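Local coordinates for protein ATP-dependent RNA helicase HrpB (Escherichia coli, PDB 6EUD) that hydrolyses ATP to ADP and phosphate and, as a DExH-box RNA helicase, binds single-stranded RNA, at residues I50-R60 with G119-E130. Numbering follows the deposited sequence.
Sequences INGKIILLEPR and GVGLVILDEFHE
I54 packs obliquely against L122 and I124, and L56 against I124, on one face of two parallel strands, while on the other I55 meets V120 and V123, and L57 meets L125. The isoleucines and valines, branched at CB, fill the space beside the strand backbones; the leucines reach across with their ends, as L57 CD2 does to L125 CD2. L56 swings CG opposite its backbone N (chi1 -179°), laying CD1 3.5 Å from I124 CG2. Between the faces, I124 N reaches I55 O at 2.6 Å, nearly in line with the carbonyl. Near the start K53 O accepts from G121 N and, weakly, L122 N, a beta bulge; G121 suits its place because a CB there would strike N51 O.

Farther along the chain, E58 bends at chi2 (-68°) and sets OE2 2.9 Å from D126 OD1, two acceptors of like charge, the carboxylate planes 78° apart. S37 hydrogen-bonds D126 OD1, and K36 salt-bridges E127, consistent with the DEFH box (motif II) facing the P-loop of the predicted ATP site. An alanine at E58 would probably open a gap beside D126 CB and V101, leaving the aspartate less confined.

The ends are looser: a water donates to N51 O, and exposed R60, its guanidinium edge toward E130, forms a salt bridge whose hydrogen bonds are weak (R60 NH2 to E130 OE1 3.4 Å).

Within this RecA-like domain, strand 53-57 lies between strands 99-102 and 120-125; strand 154-159 flanks the latter, and helix 133-145 covers L57 and V123.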
loop_
_atom_site.group_PDB
_atom_site.type_symbol
_atom_site.label_atom_id
_atom_site.label_comp_id
_atom_site.label_asym_id
_atom_site.label_seq_id
_atom_site.Cartn_x
_atom_site.Cartn_y
_atom_site.Cartn_z
ATOM N N ILE A 50 -27.626 6.159 28.088
ATOM C CA ILE A 50 -26.531 5.234 27.798
ATOM C C ILE A 50 -26.536 4.080 28.804
ATOM O O ILE A 50 -26.639 4.303 30.013
ATOM C CB ILE A 50 -25.156 5.955 27.817
ATOM C CG1 ILE A 50 -24.851 6.576 26.453
ATOM C CG2 ILE A 50 -24.038 4.994 28.189
ATOM C CD1 ILE A 50 -25.786 7.704 26.050
ATOM N N ASN A 51 -26.433 2.849 28.303
ATOM C CA ASN A 51 -26.522 1.671 29.164
ATOM C C ASN A 51 -25.210 0.899 29.314
ATOM O O ASN A 51 -24.766 0.224 28.386
ATOM C CB ASN A 51 -27.608 0.718 28.647
ATOM C CG ASN A 51 -29.014 1.212 28.946
ATOM O OD1 ASN A 51 -29.236 2.405 29.153
ATOM N ND2 ASN A 51 -29.973 0.290 28.971
ATOM N N GLY A 52 -24.604 0.990 30.494
ATOM C CA GLY A 52 -23.423 0.207 30.807
ATOM C C GLY A 52 -22.107 0.959 30.734
ATOM O O GLY A 52 -21.983 2.075 31.246
ATOM N N LYS A 53 -21.126 0.330 30.090
ATOM C CA LYS A 53 -19.765 0.847 30.001
ATOM C C LYS A 53 -19.571 1.737 28.773
ATOM O O LYS A 53 -20.316 1.634 27.802
ATOM C CB LYS A 53 -18.771 -0.311 29.965
ATOM C CG LYS A 53 -17.862 -0.374 31.174
ATOM C CD LYS A 53 -17.674 -1.821 31.586
ATOM C CE LYS A 53 -16.539 -1.986 32.593
ATOM N NZ LYS A 53 -16.566 -0.932 33.633
ATOM N N ILE A 54 -18.578 2.620 28.831
ATOM C CA ILE A 54 -18.198 3.453 27.689
ATOM C C ILE A 54 -16.711 3.310 27.415
ATOM O O ILE A 54 -15.899 3.434 28.331
ATOM C CB ILE A 54 -18.503 4.939 27.924
ATOM C CG1 ILE A 54 -19.969 5.142 28.303
ATOM C CG2 ILE A 54 -18.125 5.758 26.695
ATOM C CD1 ILE A 54 -20.301 6.574 28.677
ATOM N N ILE A 55 -16.352 3.047 26.162
ATOM C CA ILE A 55 -14.945 2.925 25.796
ATOM C C ILE A 55 -14.481 4.162 25.035
ATOM O O ILE A 55 -15.167 4.632 24.118
ATOM C CB ILE A 55 -14.675 1.688 24.933
ATOM C CG1 ILE A 55 -15.326 0.437 25.532
ATOM C CG2 ILE A 55 -13.178 1.481 24.786
ATOM C CD1 ILE A 55 -14.711 -0.025 26.826
ATOM N N LEU A 56 -13.318 4.685 25.425
ATOM C CA LEU A 56 -12.755 5.872 24.796
ATOM C C LEU A 56 -11.387 5.578 24.195
ATOM O O LEU A 56 -10.384 5.508 24.925
ATOM C CB LEU A 56 -12.643 7.011 25.807
ATOM C CG LEU A 56 -12.078 8.332 25.287
ATOM C CD1 LEU A 56 -12.946 8.875 24.161
ATOM C CD2 LEU A 56 -11.963 9.338 26.412
ATOM N N LEU A 57 -11.356 5.408 22.867
ATOM C CA LEU A 57 -10.118 5.136 22.128
ATOM C C LEU A 57 -9.316 6.407 21.929
ATOM O O LEU A 57 -9.860 7.421 21.499
ATOM C CB LEU A 57 -10.411 4.504 20.760
ATOM C CG LEU A 57 -9.182 4.288 19.855
ATOM C CD1 LEU A 57 -8.224 3.290 20.486
ATOM C CD2 LEU A 57 -9.564 3.835 18.444
ATOM N N GLU A 58 -8.023 6.345 22.237
ATOM C CA GLU A 58 -7.118 7.463 21.993
ATOM C C GLU A 58 -5.986 7.007 21.074
ATOM O O GLU A 58 -5.543 5.873 21.163
ATOM C CB GLU A 58 -6.574 8.007 23.315
ATOM C CG GLU A 58 -7.650 8.563 24.254
ATOM C CD GLU A 58 -8.296 9.839 23.730
ATOM O OE1 GLU A 58 -7.631 10.559 22.956
ATOM O OE2 GLU A 58 -9.462 10.124 24.098
ATOM N N PRO A 59 -5.508 7.898 20.192
ATOM C CA PRO A 59 -4.572 7.506 19.128
ATOM C C PRO A 59 -3.201 7.084 19.640
ATOM O O PRO A 59 -2.613 6.181 19.070
ATOM C CB PRO A 59 -4.453 8.771 18.285
ATOM C CG PRO A 59 -4.715 9.893 19.271
ATOM C CD PRO A 59 -5.725 9.357 20.242
ATOM N N ARG A 60 -2.682 7.724 20.677
ATOM C CA ARG A 60 -1.397 7.297 21.226
ATOM C C ARG A 60 -1.442 7.114 22.726
ATOM O O ARG A 60 -2.391 7.542 23.384
ATOM C CB ARG A 60 -0.296 8.290 20.881
ATOM C CG ARG A 60 0.126 8.268 19.425
ATOM C CD ARG A 60 0.723 9.611 19.056
ATOM N NE ARG A 60 -0.195 10.691 19.412
ATOM C CZ ARG A 60 -1.103 11.199 18.585
ATOM N NH1 ARG A 60 -1.202 10.734 17.345
ATOM N NH2 ARG A 60 -1.904 12.174 18.991
ATOM N N GLY A 119 -22.067 -5.829 28.039
ATOM C CA GLY A 119 -22.044 -4.771 29.033
ATOM C C GLY A 119 -21.780 -3.385 28.459
ATOM O O GLY A 119 -22.229 -2.384 29.021
ATOM N N VAL A 120 -21.054 -3.322 27.345
ATOM C CA VAL A 120 -20.726 -2.047 26.707
ATOM C C VAL A 120 -21.917 -1.481 25.934
ATOM O O VAL A 120 -22.563 -2.202 25.179
ATOM C CB VAL A 120 -19.532 -2.190 25.726
ATOM C CG1 VAL A 120 -19.051 -0.816 25.255
ATOM C CG2 VAL A 120 -18.402 -2.993 26.358
ATOM N N GLY A 121 -22.194 -0.191 26.108
ATOM C CA GLY A 121 -23.297 0.458 25.414
ATOM C C GLY A 121 -22.876 1.560 24.451
ATOM O O GLY A 121 -23.529 1.801 23.437
ATOM N N LEU A 122 -21.785 2.242 24.769
ATOM C CA LEU A 122 -21.304 3.319 23.917
ATOM C C LEU A 122 -19.796 3.271 23.748
ATOM O O LEU A 122 -19.048 3.145 24.716
ATOM C CB LEU A 122 -21.719 4.675 24.480
ATOM C CG LEU A 122 -20.922 5.867 23.945
ATOM C CD1 LEU A 122 -21.185 6.112 22.458
ATOM C CD2 LEU A 122 -21.212 7.111 24.775
ATOM N N VAL A 123 -19.352 3.365 22.505
ATOM C CA VAL A 123 -17.929 3.479 22.227
ATOM C C VAL A 123 -17.639 4.846 21.603
ATOM O O VAL A 123 -18.384 5.309 20.731
ATOM C CB VAL A 123 -17.437 2.343 21.302
ATOM C CG1 VAL A 123 -15.944 2.435 21.102
ATOM C CG2 VAL A 123 -17.796 0.980 21.899
ATOM N N ILE A 124 -16.574 5.492 22.077
ATOM C CA ILE A 124 -16.157 6.793 21.567
ATOM C C ILE A 124 -14.784 6.733 20.893
ATOM O O ILE A 124 -13.795 6.346 21.520
ATOM C CB ILE A 124 -16.106 7.838 22.688
ATOM C CG1 ILE A 124 -17.409 7.817 23.494
ATOM C CG2 ILE A 124 -15.821 9.224 22.112
ATOM C CD1 ILE A 124 -17.400 8.744 24.681
ATOM N N LEU A 125 -14.740 7.119 19.617
ATOM C CA LEU A 125 -13.502 7.173 18.850
ATOM C C LEU A 125 -12.990 8.607 18.783
ATOM O O LEU A 125 -13.496 9.423 18.007
ATOM C CB LEU A 125 -13.710 6.624 17.437
ATOM C CG LEU A 125 -14.293 5.217 17.305
ATOM C CD1 LEU A 125 -14.446 4.853 15.849
ATOM C CD2 LEU A 125 -13.409 4.223 18.011
ATOM N N ASP A 126 -11.977 8.908 19.588
ATOM C CA ASP A 126 -11.504 10.272 19.719
ATOM C C ASP A 126 -10.396 10.591 18.711
ATOM O O ASP A 126 -9.736 9.690 18.211
ATOM C CB ASP A 126 -11.029 10.516 21.157
ATOM C CG ASP A 126 -10.977 11.982 21.510
ATOM O OD1 ASP A 126 -10.180 12.344 22.395
ATOM O OD2 ASP A 126 -11.724 12.777 20.896
ATOM N N GLU A 127 -10.210 11.880 18.431
ATOM C CA GLU A 127 -9.228 12.364 17.461
ATOM C C GLU A 127 -9.349 11.621 16.134
ATOM O O GLU A 127 -8.352 11.238 15.536
ATOM C CB GLU A 127 -7.810 12.238 18.024
ATOM C CG GLU A 127 -7.676 12.756 19.454
ATOM C CD GLU A 127 -7.992 14.246 19.592
ATOM O OE1 GLU A 127 -7.689 15.020 18.661
ATOM O OE2 GLU A 127 -8.550 14.645 20.638
ATOM N N PHE A 128 -10.582 11.432 15.673
ATOM C CA PHE A 128 -10.824 10.635 14.471
ATOM C C PHE A 128 -10.256 11.264 13.192
ATOM O O PHE A 128 -9.973 10.569 12.220
ATOM C CB PHE A 128 -12.321 10.383 14.272
ATOM C CG PHE A 128 -12.604 9.356 13.215
ATOM C CD1 PHE A 128 -12.915 9.733 11.918
ATOM C CD2 PHE A 128 -12.511 8.001 13.514
ATOM C CE1 PHE A 128 -13.137 8.776 10.936
ATOM C CE2 PHE A 128 -12.739 7.045 12.539
ATOM C CZ PHE A 128 -13.051 7.446 11.245
ATOM N N HIS A 129 -10.106 12.579 13.196
ATOM C CA HIS A 129 -9.593 13.306 12.045
ATOM C C HIS A 129 -8.167 12.891 11.658
ATOM O O HIS A 129 -7.721 13.182 10.550
ATOM C CB HIS A 129 -9.616 14.793 12.339
ATOM C CG HIS A 129 -8.819 15.151 13.545
ATOM N ND1 HIS A 129 -9.343 15.107 14.820
ATOM C CD2 HIS A 129 -7.521 15.506 13.680
ATOM C CE1 HIS A 129 -8.403 15.441 15.687
ATOM N NE2 HIS A 129 -7.290 15.692 15.020
ATOM N N GLU A 130 -7.456 12.229 12.571
ATOM C CA GLU A 130 -6.072 11.804 12.325
ATOM C C GLU A 130 -6.029 10.597 11.411
ATOM O O GLU A 130 -4.991 10.259 10.856
ATOM C CB GLU A 130 -5.348 11.496 13.638
ATOM C CG GLU A 130 -5.052 12.740 14.479
ATOM C CD GLU A 130 -4.232 12.438 15.727
ATOM O OE1 GLU A 130 -3.375 13.266 16.092
ATOM O OE2 GLU A 130 -4.447 11.382 16.351
HETATM O O HOH W 1 -25.355 -2.088 27.223
#